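Long-range contacts in citrate lyase subunit beta-like protein (Mycobacterium tuberculosis H37Rv, PDB 6CHU), which acts as a magnesium-binding lyase of the HpcH/HpaI aldolase family, a bifunctional enzyme in itaconate dissimilation and leucine catabolism: residues 41-46 with 69-74; 131-136 with 179-184. One frame throughout, in Å; residues are numbered along the deposited sequence.

How the contacts relate
Contacts 1 and 2 lie at opposite ends of the strands of one TIM barrel. Contact 1 sits where strands 38-42 and 69-72 finish, at the active-site end: it contains R72, a substrate-binding residue, and the side chain of D45 lies about 4 Å from the bound magnesium ion and about 3 Å from that of the metal ligand D146. Contact 2 lies where helices 128-133 and 165-180 finish and turn back into strands 137-142 and 184-187, away from the known sites. The two come one after the other along the chain; the centres of contact 1 and contact 2 are 20 Å apart, and the nearest atoms of contact 1 and contact 2 are about 8 Å apart, so they do not touch.

Contact 1 of 2, residues 41-46 with 69-74; sequences LDLEDG and TVVRIN. With ACT (acetate ion), chain E; ACT (acetate ion), chain F.
E44 covers one face of the R72 guanidinium, its OE1 over the centre and 3.3 Å from R72 CZ. No N-H of R72 points at this oxygen, so its salt bridge with R72 NH1 is one of charges alone; E44 OE1 accepts its hydrogen bond from D45 N, 3.1 Å away. The edge belongs to D42 and two acetate ions. R72 NE meets D42 OD1 at 2.8 Å, nearly straight (177°), and R72 NH2 meets D42 OD2 at 2.9 Å, a side-on grip although the planes stand 50° apart. From the carboxylate face opposite the arginine, E44 N bonds to OD1, closing an Asx turn, and G46 N to OD2; each oxygen thus has two donors. L43 N reaches R72 O as the parallel strands of this beta-alpha-beta unit end. K100 makes salt bridges with both E44 OE2 and D45 OD2. R72 NH2 donates to OXT of one acetate at 2.7 Å and R72 NH1 to OXT of the other at 2.9 Å. Though these ions are probably from the crystallisation liquor, an arginine oriented by D42, with the charge of E44 over one face, and offering N-H groups to carboxylates is consistent with substrate binding.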
loop_
_atom_site.group_PDB
_atom_site.type_symbol
_atom_site.label_atom_id
_atom_site.label_comp_id
_atom_site.label_asym_id
_atom_site.label_seq_id
_atom_site.Cartn_x
_atom_site.Cartn_y
_atom_site.Cartn_z
ATOM N N LEU A 41 -27.292 4.640 -12.848
ATOM C CA LEU A 41 -28.561 4.972 -12.209
ATOM C C LEU A 41 -28.476 4.507 -10.763
ATOM O O LEU A 41 -28.179 3.334 -10.496
ATOM C CB LEU A 41 -29.743 4.338 -12.943
ATOM C CG LEU A 41 -30.021 4.867 -14.357
ATOM C CD1 LEU A 41 -31.079 4.006 -15.056
ATOM C CD2 LEU A 41 -30.465 6.339 -14.360
ATOM N N ASP A 42 -28.687 5.432 -9.834
ATOM C CA ASP A 42 -28.290 5.243 -8.448
ATOM C C ASP A 42 -29.507 4.966 -7.579
ATOM O O ASP A 42 -30.422 5.793 -7.502
ATOM C CB ASP A 42 -27.545 6.474 -7.943
ATOM C CG ASP A 42 -26.849 6.229 -6.631
ATOM O OD1 ASP A 42 -26.751 5.044 -6.213
ATOM O OD2 ASP A 42 -26.393 7.221 -6.022
ATOM N N LEU A 43 -29.505 3.813 -6.911
ATOM C CA LEU A 43 -30.478 3.505 -5.872
ATOM C C LEU A 43 -29.907 3.679 -4.468
ATOM O O LEU A 43 -30.658 3.557 -3.487
ATOM C CB LEU A 43 -30.992 2.063 -6.036
ATOM C CG LEU A 43 -31.618 1.694 -7.381
ATOM C CD1 LEU A 43 -31.847 0.165 -7.420
ATOM C CD2 LEU A 43 -32.930 2.434 -7.593
ATOM N N GLU A 44 -28.609 3.968 -4.344
ATOM C CA GLU A 44 -27.998 4.086 -3.023
ATOM C C GLU A 44 -27.883 5.552 -2.598
ATOM O O GLU A 44 -28.895 6.253 -2.520
ATOM C CB GLU A 44 -26.633 3.378 -2.980
ATOM C CG GLU A 44 -26.180 3.027 -1.544
ATOM C CD GLU A 44 -24.738 3.419 -1.234
ATOM O OE1 GLU A 44 -24.170 4.284 -1.933
ATOM O OE2 GLU A 44 -24.168 2.843 -0.278
ATOM N N ASP A 45 -26.668 6.032 -2.312
ATOM C CA ASP A 45 -26.546 7.275 -1.554
ATOM C C ASP A 45 -27.082 8.496 -2.294
ATOM O O ASP A 45 -27.405 9.497 -1.646
ATOM C CB ASP A 45 -25.092 7.501 -1.136
ATOM C CG ASP A 45 -24.728 6.694 0.083
ATOM O OD1 ASP A 45 -25.650 6.059 0.655
ATOM O OD2 ASP A 45 -23.537 6.678 0.459
ATOM N N GLY A 46 -27.214 8.435 -3.615
ATOM C CA GLY A 46 -27.804 9.563 -4.320
ATOM C C GLY A 46 -29.292 9.754 -4.092
ATOM O O GLY A 46 -29.822 10.801 -4.483
ATOM N N THR A 69 -25.558 1.640 -19.466
ATOM C CA THR A 69 -26.134 2.011 -18.184
ATOM C C THR A 69 -25.888 0.904 -17.172
ATOM O O THR A 69 -26.088 -0.276 -17.468
ATOM C CB THR A 69 -27.641 2.280 -18.304
ATOM O OG1 THR A 69 -27.872 3.151 -19.416
ATOM C CG2 THR A 69 -28.164 2.962 -17.038
ATOM N N VAL A 70 -25.469 1.317 -15.971
ATOM C CA VAL A 70 -25.189 0.479 -14.806
ATOM C C VAL A 70 -26.070 0.965 -13.658
ATOM O O VAL A 70 -26.386 2.154 -13.571
ATOM C CB VAL A 70 -23.684 0.549 -14.432
ATOM C CG1 VAL A 70 -23.387 -0.142 -13.097
ATOM C CG2 VAL A 70 -22.833 -0.046 -15.545
ATOM N N VAL A 71 -26.488 0.051 -12.780
ATOM C CA VAL A 71 -27.364 0.407 -11.664
ATOM C C VAL A 71 -26.600 0.206 -10.364
ATOM O O VAL A 71 -26.149 -0.909 -10.074
ATOM C CB VAL A 71 -28.665 -0.417 -11.675
ATOM C CG1 VAL A 71 -29.567 -0.020 -10.508
ATOM C CG2 VAL A 71 -29.413 -0.231 -13.010
ATOM N N ARG A 72 -26.441 1.279 -9.580
ATOM C CA ARG A 72 -25.872 1.127 -8.245
ATOM C C ARG A 72 -26.970 0.715 -7.276
ATOM O O ARG A 72 -27.940 1.455 -7.063
ATOM C CB ARG A 72 -25.172 2.394 -7.746
ATOM C CG ARG A 72 -24.539 2.130 -6.354
ATOM C CD ARG A 72 -23.486 3.152 -5.926
ATOM N NE ARG A 72 -24.063 4.441 -5.545
ATOM C CZ ARG A 72 -23.375 5.389 -4.905
ATOM N NH1 ARG A 72 -22.107 5.164 -4.583
ATOM N NH2 ARG A 72 -23.945 6.551 -4.586
ATOM N N ILE A 73 -26.831 -0.491 -6.721
ATOM C CA ILE A 73 -27.778 -1.018 -5.749
ATOM C C ILE A 73 -27.285 -0.667 -4.353
ATOM O O ILE A 73 -26.279 0.026 -4.197
ATOM C CB ILE A 73 -27.965 -2.539 -5.920
ATOM C CG1 ILE A 73 -26.648 -3.281 -5.667
ATOM C CG2 ILE A 73 -28.505 -2.849 -7.323
ATOM C CD1 ILE A 73 -26.726 -4.823 -5.897
ATOM N N ASN A 74 -27.999 -1.125 -3.335
ATOM C CA ASN A 74 -27.621 -0.865 -1.959
ATOM C C ASN A 74 -26.724 -1.988 -1.438
ATOM O O ASN A 74 -26.484 -2.994 -2.114
ATOM C CB ASN A 74 -28.883 -0.665 -1.117
ATOM C CG ASN A 74 -29.510 0.706 -1.354
ATOM O OD1 ASN A 74 -29.137 1.680 -0.705
ATOM N ND2 ASN A 74 -30.430 0.795 -2.316
HETATM C C ACT E . -22.355 9.570 -4.112
HETATM O O ACT E . -21.615 10.555 -3.848
HETATM O OXT ACT E . -22.519 8.524 -3.445
HETATM C CH3 ACT E . -23.172 9.680 -5.453
HETATM C C ACT F . -18.968 6.818 -3.826
HETATM O O ACT F . -17.767 7.029 -3.496
HETATM O OXT ACT F . -19.895 6.296 -3.134
HETATM C CH3 ACT F . -19.373 7.281 -5.253
#

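Contact 2 of 2, residues 131-136 with 179-184; sequences IAAADP and SAFGRL
A133 and F181 meet where two helices of the TIM barrel end, and the second of these ends is a Schellman motif with G182, of positive phi, as its C-prime residue. A weak bond of 3.3 Å runs from G182 N to S179 O. The turn brings F181 and R183, on either side of the glycine, against the end of helix 128-133. In F181, chi1 (-65°) sets CG anti to the carbonyl carbon and beside the backbone N, and chi2 (-77°) turns the ring so that one face meets A133. The methyl CB of A133 sits over the middle of that face, 3.7 Å from the ring centroid and 14° off the normal, a CH-pi contact. A132 CB approaches the ring obliquely, 3.9 Å from F181 CD2. R123 of the third subunit packs on F181 and also donates to A180 O, so this corner borders a trimer interface.

R183 takes the polar part. Its chain bends at chi2, which places CD, and then extends so that the guanidinium comes edge-on to the carbonyl of A132. R183 NE gives A132 O a nearly straight bond of 2.7 Å that lies in the guanidinium plane; R183 NH2 adds a weak one to A132 O at 3.2 Å. A positive group beside the last carbonyls of a helix is probably favoured by the helix dipole. The contact thus ties together two helix ends just before the chain enters the neighbouring parallel strands 137-142 and 184-187, and R183 also touches T137 of the first of them. Beyond the helix end, one water accepts from R183 NH2 at 3.0 Å and donates to D135 O, also at 3.0 Å.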
loop_
_atom_site.group_PDB
_atom_site.type_symbol
_atom_site.label_atom_id
_atom_site.label_comp_id
_atom_site.label_asym_id
_atom_site.label_seq_id
_atom_site.Cartn_x
_atom_site.Cartn_y
_atom_site.Cartn_z
ATOM N N ILE A 131 -12.082 -9.652 -3.831
ATOM C CA ILE A 131 -13.250 -9.059 -4.480
ATOM C C ILE A 131 -13.043 -8.982 -5.991
ATOM O O ILE A 131 -13.927 -9.343 -6.784
ATOM C CB ILE A 131 -13.520 -7.673 -3.866
ATOM C CG1 ILE A 131 -13.958 -7.838 -2.406
ATOM C CG2 ILE A 131 -14.579 -6.936 -4.646
ATOM C CD1 ILE A 131 -13.991 -6.505 -1.624
ATOM N N ALA A 132 -11.867 -8.512 -6.417
ATOM C CA ALA A 132 -11.594 -8.398 -7.850
ATOM C C ALA A 132 -11.584 -9.752 -8.548
ATOM O O ALA A 132 -11.983 -9.852 -9.716
ATOM C CB ALA A 132 -10.256 -7.684 -8.074
ATOM N N ALA A 133 -11.113 -10.798 -7.868
ATOM C CA ALA A 133 -11.009 -12.116 -8.482
ATOM C C ALA A 133 -12.347 -12.840 -8.574
ATOM O O ALA A 133 -12.447 -13.840 -9.302
ATOM C CB ALA A 133 -10.014 -12.968 -7.697
ATOM N N ALA A 134 -13.364 -12.378 -7.845
ATOM C CA ALA A 134 -14.667 -13.044 -7.846
ATOM C C ALA A 134 -15.229 -13.120 -9.262
ATOM O O ALA A 134 -15.128 -12.169 -10.031
ATOM C CB ALA A 134 -15.637 -12.296 -6.928
ATOM N N ASP A 135 -15.832 -14.264 -9.602
ATOM C CA ASP A 135 -16.265 -14.483 -10.983
ATOM C C ASP A 135 -17.212 -13.413 -11.535
ATOM O O ASP A 135 -17.088 -13.087 -12.729
ATOM C CB ASP A 135 -16.896 -15.878 -11.110
ATOM C CG ASP A 135 -15.862 -16.980 -11.346
ATOM O OD1 ASP A 135 -14.674 -16.672 -11.586
ATOM O OD2 ASP A 135 -16.249 -18.168 -11.297
ATOM N N PRO A 136 -18.159 -12.842 -10.775
ATOM C CA PRO A 136 -19.025 -11.797 -11.358
ATOM C C PRO A 136 -18.346 -10.459 -11.590
ATOM O O PRO A 136 -18.922 -9.621 -12.296
ATOM C CB PRO A 136 -20.157 -11.659 -10.328
ATOM C CG PRO A 136 -20.145 -12.972 -9.590
ATOM C CD PRO A 136 -18.678 -13.257 -9.458
ATOM N N SER A 179 -6.573 -4.477 -12.144
ATOM C CA SER A 179 -5.753 -4.822 -13.294
ATOM C C SER A 179 -5.180 -6.230 -13.183
ATOM O O SER A 179 -4.986 -6.896 -14.206
ATOM C CB SER A 179 -4.638 -3.789 -13.458
ATOM O OG SER A 179 -3.920 -4.016 -14.654
ATOM N N ALA A 180 -4.931 -6.710 -11.960
ATOM C CA ALA A 180 -4.399 -8.059 -11.778
ATOM C C ALA A 180 -5.373 -9.120 -12.269
ATOM O O ALA A 180 -4.956 -10.233 -12.611
ATOM C CB ALA A 180 -4.091 -8.314 -10.303
ATOM N N PHE A 181 -6.672 -8.809 -12.273
ATOM C CA PHE A 181 -7.684 -9.781 -12.676
ATOM C C PHE A 181 -8.452 -9.335 -13.916
ATOM O O PHE A 181 -9.529 -9.864 -14.211
ATOM C CB PHE A 181 -8.602 -10.071 -11.492
ATOM C CG PHE A 181 -7.878 -10.746 -10.367
ATOM C CD1 PHE A 181 -7.581 -12.104 -10.445
ATOM C CD2 PHE A 181 -7.414 -10.016 -9.281
ATOM C CE1 PHE A 181 -6.868 -12.734 -9.433
ATOM C CE2 PHE A 181 -6.708 -10.640 -8.261
ATOM C CZ PHE A 181 -6.435 -11.992 -8.334
ATOM N N GLY A 182 -7.879 -8.412 -14.682
ATOM C CA GLY A 182 -8.457 -8.003 -15.949
ATOM C C GLY A 182 -9.737 -7.204 -15.834
ATOM O O GLY A 182 -10.536 -7.195 -16.779
ATOM N N ARG A 183 -9.957 -6.533 -14.708
ATOM C CA ARG A 183 -11.188 -5.776 -14.501
ATOM C C ARG A 183 -10.993 -4.317 -14.892
ATOM O O ARG A 183 -9.870 -3.802 -14.925
ATOM C CB ARG A 183 -11.643 -5.854 -13.043
ATOM C CG ARG A 183 -11.523 -7.252 -12.395
ATOM C CD ARG A 183 -12.253 -8.332 -13.196
ATOM N NE ARG A 183 -12.438 -9.531 -12.387
ATOM C CZ ARG A 183 -12.788 -10.718 -12.878
ATOM N NH1 ARG A 183 -12.956 -10.869 -14.189
ATOM N NH2 ARG A 183 -12.950 -11.759 -12.064
ATOM N N LEU A 184 -12.109 -3.646 -15.185
ATOM C CA LEU A 184 -12.072 -2.196 -15.340
ATOM C C LEU A 184 -11.686 -1.541 -14.023
ATOM O O LEU A 184 -12.101 -1.986 -12.950
ATOM C CB LEU A 184 -13.435 -1.660 -15.769
ATOM C CG LEU A 184 -13.883 -1.561 -17.219
ATOM C CD1 LEU A 184 -15.138 -0.710 -17.240
ATOM C CD2 LEU A 184 -12.827 -0.933 -18.081
HETATM O O HOH W 1 -14.408 -13.639 -13.869
#